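Local coordinates for helix-turn-helix domain-containing protein (Shewanella amazonensis SB2B, PDB 3KE2), which is of unknown function but carries a winged helix-turn-helix fold, consistent with a role in binding DNA, at residues Leu20-Leu25 with Ala55-Ile60. Numbering follows the deposited sequence. Where two conformers were deposited one is given.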
loop_
_atom_site.group_PDB
_atom_site.type_symbol
_atom_site.label_atom_id
_atom_site.label_comp_id
_atom_site.label_asym_id
_atom_site.label_seq_id
_atom_site.Cartn_x
_atom_site.Cartn_y
_atom_site.Cartn_z
ATOM N N LEU A 20 -6.481 2.712 1.450
ATOM C CA LEU A 20 -7.120 2.091 2.590
ATOM C C LEU A 20 -8.350 1.264 2.153
ATOM O O LEU A 20 -8.717 0.286 2.819
ATOM C CB LEU A 20 -7.508 3.149 3.627
ATOM C CG LEU A 20 -6.365 3.907 4.327
ATOM C CD1 LEU A 20 -6.944 5.047 5.118
ATOM C CD2 LEU A 20 -5.513 3.004 5.225
ATOM N N ARG A 21 -8.982 1.656 1.042
ATOM C CA ARG A 21 -10.126 0.939 0.503
ATOM C C ARG A 21 -9.679 -0.448 0.114
ATOM O O ARG A 21 -10.347 -1.443 0.388
ATOM C CB ARG A 21 -10.701 1.672 -0.728
ATOM C CG ARG A 21 -11.941 0.995 -1.394
ATOM C CD ARG A 21 -12.504 1.787 -2.617
ATOM N NE ARG A 21 -12.788 3.196 -2.315
ATOM C CZ ARG A 21 -12.083 4.220 -2.786
ATOM N NH1 ARG A 21 -11.103 3.991 -3.638
ATOM N NH2 ARG A 21 -12.392 5.466 -2.457
ATOM N N LYS A 22 -8.518 -0.517 -0.538
ATOM C CA LYS A 22 -8.018 -1.813 -0.981
ATOM C C LYS A 22 -7.677 -2.644 0.236
ATOM O O LYS A 22 -7.993 -3.824 0.263
ATOM C CB LYS A 22 -6.809 -1.697 -1.932
ATOM C CG LYS A 22 -7.006 -0.720 -3.128
ATOM C CD LYS A 22 -5.767 -0.663 -4.066
ATOM C CE LYS A 22 -5.587 0.726 -4.779
ATOM N NZ LYS A 22 -6.748 1.204 -5.565
ATOM N N LEU A 23 -7.065 -2.049 1.258
ATOM C CA LEU A 23 -6.713 -2.839 2.456
ATOM C C LEU A 23 -7.921 -3.321 3.220
ATOM O O LEU A 23 -7.902 -4.414 3.808
ATOM C CB LEU A 23 -5.798 -2.069 3.410
ATOM C CG LEU A 23 -4.288 -2.183 3.241
ATOM C CD1 LEU A 23 -3.858 -2.181 1.824
ATOM C CD2 LEU A 23 -3.656 -1.023 4.021
ATOM N N TYR A 24 -8.967 -2.498 3.215
ATOM C CA TYR A 24 -10.202 -2.816 3.929
ATOM C C TYR A 24 -10.908 -3.972 3.242
ATOM O O TYR A 24 -11.376 -4.922 3.912
ATOM C CB TYR A 24 -11.126 -1.599 4.022
ATOM C CG TYR A 24 -12.343 -1.860 4.866
ATOM C CD1 TYR A 24 -12.247 -1.969 6.246
ATOM C CD2 TYR A 24 -13.587 -1.985 4.298
ATOM C CE1 TYR A 24 -13.380 -2.221 7.041
ATOM C CE2 TYR A 24 -14.712 -2.234 5.075
ATOM C CZ TYR A 24 -14.603 -2.353 6.444
ATOM O OH TYR A 24 -15.742 -2.591 7.200
ATOM N N LEU A 25 -11.002 -3.899 1.916
ATOM C CA LEU A 25 -11.639 -4.989 1.176
ATOM C C LEU A 25 -10.867 -6.289 1.427
ATOM O O LEU A 25 -11.444 -7.326 1.775
ATOM C CB LEU A 25 -11.709 -4.685 -0.305
ATOM C CG LEU A 25 -12.723 -3.658 -0.708
ATOM C CD1 LEU A 25 -12.712 -3.521 -2.212
ATOM C CD2 LEU A 25 -14.055 -4.131 -0.218
ATOM N N ALA A 55 -9.579 -4.851 -8.955
ATOM C CA ALA A 55 -8.733 -4.875 -10.134
ATOM C C ALA A 55 -7.362 -4.316 -9.835
ATOM O O ALA A 55 -6.395 -4.767 -10.416
ATOM C CB ALA A 55 -9.375 -4.093 -11.296
ATOM N N SER A 56 -7.266 -3.355 -8.923
ATOM C CA SER A 56 -5.975 -2.734 -8.628
ATOM C C SER A 56 -5.199 -3.325 -7.415
ATOM O O SER A 56 -4.197 -2.767 -7.002
ATOM C CB SER A 56 -6.160 -1.204 -8.472
ATOM O OG SER A 56 -7.010 -0.905 -7.371
ATOM N N PHE A 57 -5.633 -4.441 -6.849
ATOM C CA PHE A 57 -4.868 -5.042 -5.743
ATOM C C PHE A 57 -3.454 -5.369 -6.212
ATOM O O PHE A 57 -2.489 -5.217 -5.467
ATOM C CB PHE A 57 -5.538 -6.318 -5.214
ATOM C CG PHE A 57 -6.672 -6.091 -4.240
ATOM C CD1 PHE A 57 -7.414 -4.933 -4.238
ATOM C CD2 PHE A 57 -7.097 -7.143 -3.429
ATOM C CE1 PHE A 57 -8.474 -4.774 -3.358
ATOM C CE2 PHE A 57 -8.193 -7.000 -2.563
ATOM C CZ PHE A 57 -8.869 -5.824 -2.532
ATOM N N ALA A 58 -3.341 -5.836 -7.450
ATOM C CA ALA A 58 -2.044 -6.184 -8.017
ATOM C C ALA A 58 -1.092 -4.981 -7.937
ATOM O O ALA A 58 0.115 -5.164 -7.762
ATOM C CB ALA A 58 -2.204 -6.667 -9.441
ATOM N N ASP A 59 -1.636 -3.757 -8.045
ATOM C CA ASP A 59 -0.831 -2.525 -7.962
ATOM C C ASP A 59 -0.060 -2.413 -6.650
ATOM O O ASP A 59 1.004 -1.790 -6.608
ATOM C CB ASP A 59 -1.695 -1.245 -8.108
ATOM C CG ASP A 59 -2.258 -1.027 -9.539
ATOM O OD1 ASP A 59 -1.889 -1.786 -10.472
ATOM O OD2 ASP A 59 -3.050 -0.057 -9.720
ATOM N N ILE A 60 -0.591 -2.989 -5.576
ATOM C CA ILE A 60 0.072 -2.908 -4.279
ATOM C C ILE A 60 0.567 -4.272 -3.802
ATOM O O ILE A 60 0.872 -4.445 -2.635
ATOM C CB ILE A 60 -0.842 -2.212 -3.218
ATOM C CG1 ILE A 60 -2.115 -3.011 -2.902
ATOM C CG2 ILE A 60 -1.188 -0.777 -3.716
ATOM C CD1 ILE A 60 -2.867 -2.538 -1.607
#
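In this winged helix-turn-helix fold, the contact joins the first long helix, 14-31, to the connection that leads from helix 47-55 into the first strand of the two-stranded antiparallel sheet. Ser56 is the first residue to leave helical geometry, and a short 3-10 turn at 58-59 follows; Phe57 and Ile60, flanking that turn, both meet the helix. Lys22 carries much of the contact, its CA 6.6 Å from that of Phe57, and it serves two chemistries. Its CB packs against the ring at Phe57 CE1, 3.8 Å away, while the rest of the chain runs to Ser56, its CD and CE alongside OG, and bends at its last torsion (chi4 -56°). That bend brings Lys22 NZ to donate a hydrogen bond of 2.8 Å to Ser56 OG. The serine hydroxyl, held between backbone N and carbonyl carbon (chi1 63°), is also hydrogen-bonded to the carbonyl of Ala53 in the last turn of helix 47-55; a small polar residue thus links that helix end to the lysine. An alanine in place of Lys22 would keep the CB that rests on Phe57 but remove the chain beyond it, and would probably cost the link to Ser56. The apolar ring of Phe57 suits its neighbours: Leu25 CB meets it at its edge, near the ring plane, 3.8 Å from Phe57 CZ, and Ala26 and Met29 of the same helix also touch it. Leucine suits position 25, because its side chain also packs on Leu50 and Ala53 of helix 47-55. Ile60 packs nearer the start of helix 14-31; a branched apolar residue fits among Leu23, Phe19 and Phe19 of the second subunit, beside the dimer interface. Crossing Leu23 obliquely, its extended branch ends with Ile60 CD1 3.6 Å from Leu23 CD1.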